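Local atomic coordinates of separin (PDB entry 5U1T), a protein that acts as a caspase-like cysteine protease, cleaving the MCD1/SCC1 subunit of cohesin at the onset of anaphase so that chromosomes can segregate. Residues I153-L156 with F157-K161; L195-L198 with Q199-Q203. One frame throughout, in Å; residues are numbered along the deposited sequence.

Contact 1 (I153-L156 with F157-K161)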
ATOM      1  N   ILE A 153      18.717 -14.270 -68.035  1.00 65.18           N
ATOM      2  CA  ILE A 153      19.597 -13.131 -68.172  1.00 63.09           C
ATOM      3  C   ILE A 153      18.828 -12.017 -68.853  1.00 63.26           C
ATOM      4  O   ILE A 153      18.964 -10.845 -68.496  1.00 62.95           O
ATOM      5  CB  ILE A 153      20.856 -13.502 -68.938  1.00 64.96           C
ATOM      6  CG1 ILE A 153      21.799 -14.238 -67.994  1.00 65.94           C
ATOM      7  CG2 ILE A 153      21.551 -12.277 -69.465  1.00 63.47           C
ATOM      8  CD1 ILE A 153      22.739 -15.132 -68.699  1.00 73.13           C
ATOM      9  N   LEU A 154      17.981 -12.390 -69.803  1.00 67.58           N
ATOM     10  CA  LEU A 154      17.116 -11.411 -70.435  1.00 71.52           C
ATOM     11  C   LEU A 154      16.125 -10.839 -69.417  1.00 67.72           C
ATOM     12  O   LEU A 154      15.992  -9.625 -69.315  1.00 72.24           O
ATOM     13  CB  LEU A 154      16.387 -12.023 -71.630  1.00 73.01           C
ATOM     14  CG  LEU A 154      17.291 -12.367 -72.825  1.00 74.03           C
ATOM     15  CD1 LEU A 154      16.508 -12.952 -74.002  1.00 70.45           C
ATOM     16  CD2 LEU A 154      18.120 -11.166 -73.274  1.00 71.39           C
ATOM     17  N   GLU A 155      15.464 -11.705 -68.645  1.00 74.76           N
ATOM     18  CA  GLU A 155      14.485 -11.277 -67.623  1.00 76.17           C
ATOM     19  C   GLU A 155      15.093 -10.289 -66.614  1.00 71.10           C
ATOM     20  O   GLU A 155      14.507  -9.245 -66.302  1.00 65.77           O
ATOM     21  CB  GLU A 155      13.911 -12.505 -66.892  1.00 71.47           C
ATOM     22  CG  GLU A 155      13.320 -12.223 -65.507  1.00 81.46           C
ATOM     23  CD  GLU A 155      11.983 -11.475 -65.537  1.00 88.10           C
ATOM     24  OE1 GLU A 155      11.465 -11.138 -64.440  1.00 85.43           O
ATOM     25  OE2 GLU A 155      11.450 -11.227 -66.646  1.00 88.91           O
ATOM     26  N   LEU A 156      16.276 -10.648 -66.128  1.00 65.59           N
ATOM     27  CA  LEU A 156      17.126  -9.778 -65.330  1.00 57.15           C
ATOM     28  C   LEU A 156      17.250  -8.386 -65.924  1.00 67.86           C
ATOM     29  O   LEU A 156      16.847  -7.395 -65.318  1.00 73.62           O
ATOM     30  CB  LEU A 156      18.517 -10.397 -65.203  1.00 57.36           C
ATOM     31  CG  LEU A 156      19.586  -9.535 -64.557  1.00 57.20           C
ATOM     32  CD1 LEU A 156      19.191  -9.379 -63.121  1.00 68.11           C
ATOM     33  CD2 LEU A 156      20.961 -10.167 -64.689  1.00 55.13           C
ATOM     34  N   PHE A 157      17.813  -8.318 -67.123  1.00 72.42           N
ATOM     35  CA  PHE A 157      18.142  -7.039 -67.713  1.00 64.00           C
ATOM     36  C   PHE A 157      16.900  -6.338 -68.242  1.00 66.73           C
ATOM     37  O   PHE A 157      16.851  -5.112 -68.258  1.00 67.19           O
ATOM     38  CB  PHE A 157      19.198  -7.221 -68.793  1.00 61.51           C
ATOM     39  CG  PHE A 157      20.604  -7.304 -68.244  1.00 59.65           C
ATOM     40  CD1 PHE A 157      21.249  -6.164 -67.767  1.00 58.79           C
ATOM     41  CD2 PHE A 157      21.281  -8.506 -68.195  1.00 54.12           C
ATOM     42  CE1 PHE A 157      22.546  -6.228 -67.262  1.00 56.47           C
ATOM     43  CE2 PHE A 157      22.576  -8.571 -67.688  1.00 53.42           C
ATOM     44  CZ  PHE A 157      23.207  -7.435 -67.226  1.00 49.97           C
ATOM     45  N   SER A 158      15.883  -7.109 -68.620  1.00 64.98           N
ATOM     46  CA  SER A 158      14.572  -6.535 -68.940  1.00 68.13           C
ATOM     47  C   SER A 158      14.104  -5.628 -67.805  1.00 70.75           C
ATOM     48  O   SER A 158      13.731  -4.487 -68.032  1.00 73.70           O
ATOM     49  CB  SER A 158      13.530  -7.638 -69.205  1.00 72.70           C
ATOM     50  OG  SER A 158      12.240  -7.107 -69.491  1.00 75.92           O
ATOM     51  N   HIS A 159      14.144  -6.146 -66.581  1.00 78.79           N
ATOM     52  CA  HIS A 159      13.762  -5.381 -65.399  1.00 71.78           C
ATOM     53  C   HIS A 159      14.974  -4.956 -64.583  1.00 72.21           C
ATOM     54  O   HIS A 159      14.968  -5.073 -63.361  1.00 75.29           O
ATOM     55  CB  HIS A 159      12.822  -6.188 -64.515  1.00 64.27           C
ATOM     56  CG  HIS A 159      11.551  -6.569 -65.193  1.00 69.64           C
ATOM     57  ND1 HIS A 159      11.330  -7.830 -65.708  1.00 76.26           N
ATOM     58  CD2 HIS A 159      10.432  -5.854 -65.451  1.00 72.36           C
ATOM     59  CE1 HIS A 159      10.127  -7.875 -66.248  1.00 78.12           C
ATOM     60  NE2 HIS A 159       9.561  -6.687 -66.106  1.00 79.93           N
ATOM     61  N   ASP A 160      16.003  -4.462 -65.271  1.00 69.70           N
ATOM     62  CA  ASP A 160      17.214  -3.939 -64.642  1.00 72.46           C
ATOM     63  C   ASP A 160      16.948  -2.873 -63.573  1.00 75.37           C
ATOM     64  O   ASP A 160      17.707  -2.764 -62.609  1.00 74.55           O
ATOM     65  CB  ASP A 160      18.143  -3.360 -65.711  1.00 72.25           C
ATOM     66  CG  ASP A 160      17.455  -2.333 -66.586  1.00 70.86           C
ATOM     67  OD1 ASP A 160      16.323  -1.912 -66.256  1.00 71.50           O
ATOM     68  OD2 ASP A 160      18.052  -1.941 -67.606  1.00 76.85           O
ATOM     69  N   LYS A 161      15.887  -2.084 -63.750  1.00 76.03           N
ATOM     70  CA  LYS A 161      15.509  -1.061 -62.777  1.00 76.10           C
ATOM     71  C   LYS A 161      15.265  -1.657 -61.397  1.00 78.45           C
ATOM     72  O   LYS A 161      15.522  -1.026 -60.366  1.00 72.40           O
ATOM     73  CB  LYS A 161      14.260  -0.314 -63.240  1.00 71.42           C
ATOM     74  CG  LYS A 161      14.569   0.908 -64.051  1.00 73.84           C
ATOM     75  CD  LYS A 161      13.576   1.103 -65.173  1.00 84.70           C
ATOM     76  CE  LYS A 161      12.528   2.148 -64.828  1.00 85.72           C
ATOM     77  NZ  LYS A 161      11.782   2.591 -66.059  1.00 93.08           N
TER
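Ile153 brings its methyl CG2 to the edge of the Phe157 ring, in the ring plane and 4.0 Å from CD2. Leu156 closes over one face of that ring: with CG anti to the backbone N (chi1 172°), CG itself lies above the rim and CD2 stands 3.8 Å from Phe157 CE2. This is the dense, buried side, where Leu137 of helix 129-142 touches all three side chains. The backbone beneath is the last turn of helix 146-158, with Phe157 N bonded to Ile153 O at 3.1 Å and His159 N to Glu155 O at 3.1 Å; His159 then leaves helical geometry and takes the N-cap position of helix 160-163. The side nearer solvent is polar, Glu155 and His159 both being partly exposed. The Glu155 chain bends at chi2 (73°) and brings OE2 to the imidazole edge, 3.5 Å from His159 ND1, with carboxylate and ring planes 62° apart. Its OE1 forms a salt bridge with Arg334 NH1 and a hydrogen bond with Tyr163 OH. Were the carboxylate replaced by the methyl of an alanine, Arg334 and Tyr163 would probably lose this shared partner and the imidazole edge its charged neighbour. His159 NE2 bonds to the carbonyl O of Arg334.

Contact 2 (L195-L198 with Q199-Q203)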
ATOM      1  N   LEU A 195      21.143  -3.265 -77.618  1.00 75.54           N
ATOM      2  CA  LEU A 195      20.271  -2.199 -77.139  1.00 80.24           C
ATOM      3  C   LEU A 195      20.575  -1.808 -75.693  1.00 89.81           C
ATOM      4  O   LEU A 195      20.673  -0.616 -75.366  1.00 90.95           O
ATOM      5  CB  LEU A 195      18.803  -2.622 -77.263  1.00 84.17           C
ATOM      6  CG  LEU A 195      18.175  -2.675 -78.659  1.00 81.89           C
ATOM      7  CD1 LEU A 195      16.946  -3.566 -78.671  1.00 81.87           C
ATOM      8  CD2 LEU A 195      17.801  -1.279 -79.113  1.00 86.15           C
ATOM      9  N   LYS A 196      20.719  -2.810 -74.824  1.00 87.34           N
ATOM     10  CA  LYS A 196      20.986  -2.567 -73.411  1.00 83.71           C
ATOM     11  C   LYS A 196      22.353  -1.912 -73.200  1.00 82.98           C
ATOM     12  O   LYS A 196      22.485  -0.998 -72.381  1.00 84.43           O
ATOM     13  CB  LYS A 196      20.907  -3.872 -72.614  1.00 80.18           C
ATOM     14  CG  LYS A 196      21.135  -3.696 -71.105  1.00 71.48           C
ATOM     15  CD  LYS A 196      20.114  -2.762 -70.500  1.00 66.98           C
ATOM     16  CE  LYS A 196      18.707  -3.313 -70.612  1.00 67.66           C
ATOM     17  NZ  LYS A 196      17.699  -2.443 -69.933  1.00 69.37           N
ATOM     18  N   PHE A 197      23.357  -2.395 -73.935  1.00 80.17           N
ATOM     19  CA  PHE A 197      24.732  -1.908 -73.819  1.00 81.73           C
ATOM     20  C   PHE A 197      24.871  -0.452 -74.245  1.00 87.48           C
ATOM     21  O   PHE A 197      25.582   0.328 -73.599  1.00 86.65           O
ATOM     22  CB  PHE A 197      25.682  -2.778 -74.648  1.00 79.35           C
ATOM     23  CG  PHE A 197      27.014  -2.130 -74.931  1.00 83.90           C
ATOM     24  CD1 PHE A 197      28.025  -2.147 -73.984  1.00 84.05           C
ATOM     25  CD2 PHE A 197      27.259  -1.513 -76.153  1.00 84.60           C
ATOM     26  CE1 PHE A 197      29.251  -1.550 -74.246  1.00 88.30           C
ATOM     27  CE2 PHE A 197      28.477  -0.921 -76.414  1.00 88.57           C
ATOM     28  CZ  PHE A 197      29.475  -0.943 -75.464  1.00 88.89           C
ATOM     29  N   LEU A 198      24.211  -0.092 -75.345  1.00 89.32           N
ATOM     30  CA  LEU A 198      24.190   1.302 -75.788  1.00 93.37           C
ATOM     31  C   LEU A 198      23.507   2.152 -74.725  1.00 88.65           C
ATOM     32  O   LEU A 198      24.024   3.203 -74.333  1.00 89.11           O
ATOM     33  CB  LEU A 198      23.482   1.456 -77.144  1.00 91.58           C
ATOM     34  CG  LEU A 198      24.163   0.770 -78.332  1.00 88.52           C
ATOM     35  CD1 LEU A 198      23.453   1.072 -79.651  1.00 88.79           C
ATOM     36  CD2 LEU A 198      25.632   1.156 -78.406  1.00 86.22           C
ATOM     37  N   GLN A 199      22.356   1.680 -74.255  1.00 88.87           N
ATOM     38  CA  GLN A 199      21.610   2.376 -73.214  1.00 90.73           C
ATOM     39  C   GLN A 199      22.489   2.655 -71.994  1.00 88.34           C
ATOM     40  O   GLN A 199      22.526   3.780 -71.509  1.00 89.97           O
ATOM     41  CB  GLN A 199      20.378   1.567 -72.814  1.00 86.56           C
ATOM     42  CG  GLN A 199      19.653   2.091 -71.578  1.00 88.26           C
ATOM     43  CD  GLN A 199      18.848   1.007 -70.875  1.00 85.46           C
ATOM     44  OE1 GLN A 199      18.536  -0.033 -71.460  1.00 85.81           O
ATOM     45  NE2 GLN A 199      18.520   1.240 -69.614  1.00 84.79           N
ATOM     46  N   TYR A 200      23.221   1.647 -71.522  1.00 85.99           N
ATOM     47  CA  TYR A 200      24.016   1.804 -70.299  1.00 89.40           C
ATOM     48  C   TYR A 200      25.120   2.837 -70.488  1.00 85.19           C
ATOM     49  O   TYR A 200      25.313   3.717 -69.644  1.00 90.89           O
ATOM     50  CB  TYR A 200      24.620   0.465 -69.844  1.00 82.64           C
ATOM     51  CG  TYR A 200      23.679  -0.414 -69.037  1.00 76.90           C
ATOM     52  CD1 TYR A 200      22.393   0.007 -68.732  1.00 75.25           C
ATOM     53  CD2 TYR A 200      24.084  -1.665 -68.576  1.00 74.40           C
ATOM     54  CE1 TYR A 200      21.531  -0.796 -68.001  1.00 75.19           C
ATOM     55  CE2 TYR A 200      23.233  -2.471 -67.843  1.00 68.29           C
ATOM     56  CZ  TYR A 200      21.957  -2.031 -67.559  1.00 71.71           C
ATOM     57  OH  TYR A 200      21.099  -2.822 -66.833  1.00 67.00           O
ATOM     58  N   ILE A 201      25.828   2.729 -71.603  1.00 85.90           N
ATOM     59  CA  ILE A 201      26.926   3.634 -71.921  1.00 93.47           C
ATOM     60  C   ILE A 201      26.479   5.107 -71.996  1.00 95.37           C
ATOM     61  O   ILE A 201      27.221   6.012 -71.595  1.00 89.81           O
ATOM     62  CB  ILE A 201      27.607   3.204 -73.239  1.00 92.41           C
ATOM     63  CG1 ILE A 201      28.578   2.056 -72.952  1.00 92.73           C
ATOM     64  CG2 ILE A 201      28.315   4.365 -73.894  1.00 90.77           C
ATOM     65  CD1 ILE A 201      29.742   1.984 -73.887  1.00 92.87           C
ATOM     66  N   LYS A 202      25.264   5.343 -72.484  1.00 94.56           N
ATOM     67  CA  LYS A 202      24.664   6.676 -72.412  1.00 93.71           C
ATOM     68  C   LYS A 202      24.292   6.995 -70.972  1.00 94.65           C
ATOM     69  O   LYS A 202      24.597   8.073 -70.463  1.00 94.81           O
ATOM     70  CB  LYS A 202      23.423   6.772 -73.308  1.00 98.20           C
ATOM     71  CG  LYS A 202      22.792   8.166 -73.379  1.00100.51           C
ATOM     72  CD  LYS A 202      22.944   8.774 -74.770  1.00101.57           C
ATOM     73  CE  LYS A 202      22.351  10.176 -74.837  1.00106.49           C
ATOM     74  NZ  LYS A 202      22.656  10.870 -76.134  1.00106.81           N
ATOM     75  N   GLN A 203      23.643   6.036 -70.322  1.00 90.96           N
ATOM     76  CA  GLN A 203      23.099   6.221 -68.987  1.00 90.44           C
ATOM     77  C   GLN A 203      24.156   6.537 -67.952  1.00 91.21           C
ATOM     78  O   GLN A 203      23.920   7.291 -66.999  1.00 92.04           O
ATOM     79  CB  GLN A 203      22.356   4.962 -68.562  1.00 91.14           C
ATOM     80  CG  GLN A 203      21.392   5.151 -67.409  1.00 90.22           C
ATOM     81  CD  GLN A 203      20.354   4.059 -67.413  1.00 91.64           C
ATOM     82  OE1 GLN A 203      20.122   3.436 -68.455  1.00 91.19           O
ATOM     83  NE2 GLN A 203      19.734   3.800 -66.260  1.00 89.46           N
TER
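Lys196 and Tyr200 cross one helical turn apart near the C-terminal end of helix 190-203, in the N-terminal helical region, where i to i+4 pairs carry most of the side-chain contact. Two of these are CH-pi contacts. Lys196 lays its methylene CD over one face of the phenol ring, 3.8 Å from the centroid of Tyr200 and displaced from the ring centre; bends at chi2 and chi3 (60° and 63°) fold the lysine chain back to reach it. Further round the helix, Ile201 CG1 sits over a face of the Phe197 ring at 4.2 Å from its centroid, while the terminal methyl CD1 of Ile201 reaches Phe197 CZ. Val179 and Leu180 of helix 172-185 pack against the same Phe197. Backbone bonds tie the turn together: Tyr200 N to Lys196 O at 2.9 Å, Ile201 N to Phe197 O at 3.1 Å, and Lys202 N to Leu198 O at 3.1 Å. The Leu198 carbonyl also accepts a bond from Tyr250 OH of helix 236-250. The polar side-chain bonds start from the same lysine and run on through Gln199 to Gln203. The buried ammonium of Lys196 has its strongest partner in Asp160, and it also donates to Gln199 OE1 at 3.0 Å, tilted 16° from the carbonyl plane. Gln199 thus has its amide engaged at both ends: from the nitrogen side, NE2 donates to Gln203 OE1 at 3.0 Å, arriving in the carbonyl plane on a lone pair of that oxygen.

Contacts 1 and 2 follow one another along the chain, and their centres are about 13 Å apart. Asp160 joins them where helix 160-163 begins: its OD2 forms a salt bridge with Lys196 NZ, modelled at 2.4 Å, shorter than expected and so uncertain in its exact length, and probably a hydrogen bond with Tyr200 OH at 3.3 Å. One carboxylate oxygen therefore meets both the lysine and the phenol that cross in contact 2. The ring of Phe157 continues the junction, its CD1 packing 3.5 Å from Tyr200 OH. Both contacts lie far out in the helical region, about 70 and 77 Å from the chain's centre to theirs, and away from Cys1497, the probable active-site cysteine.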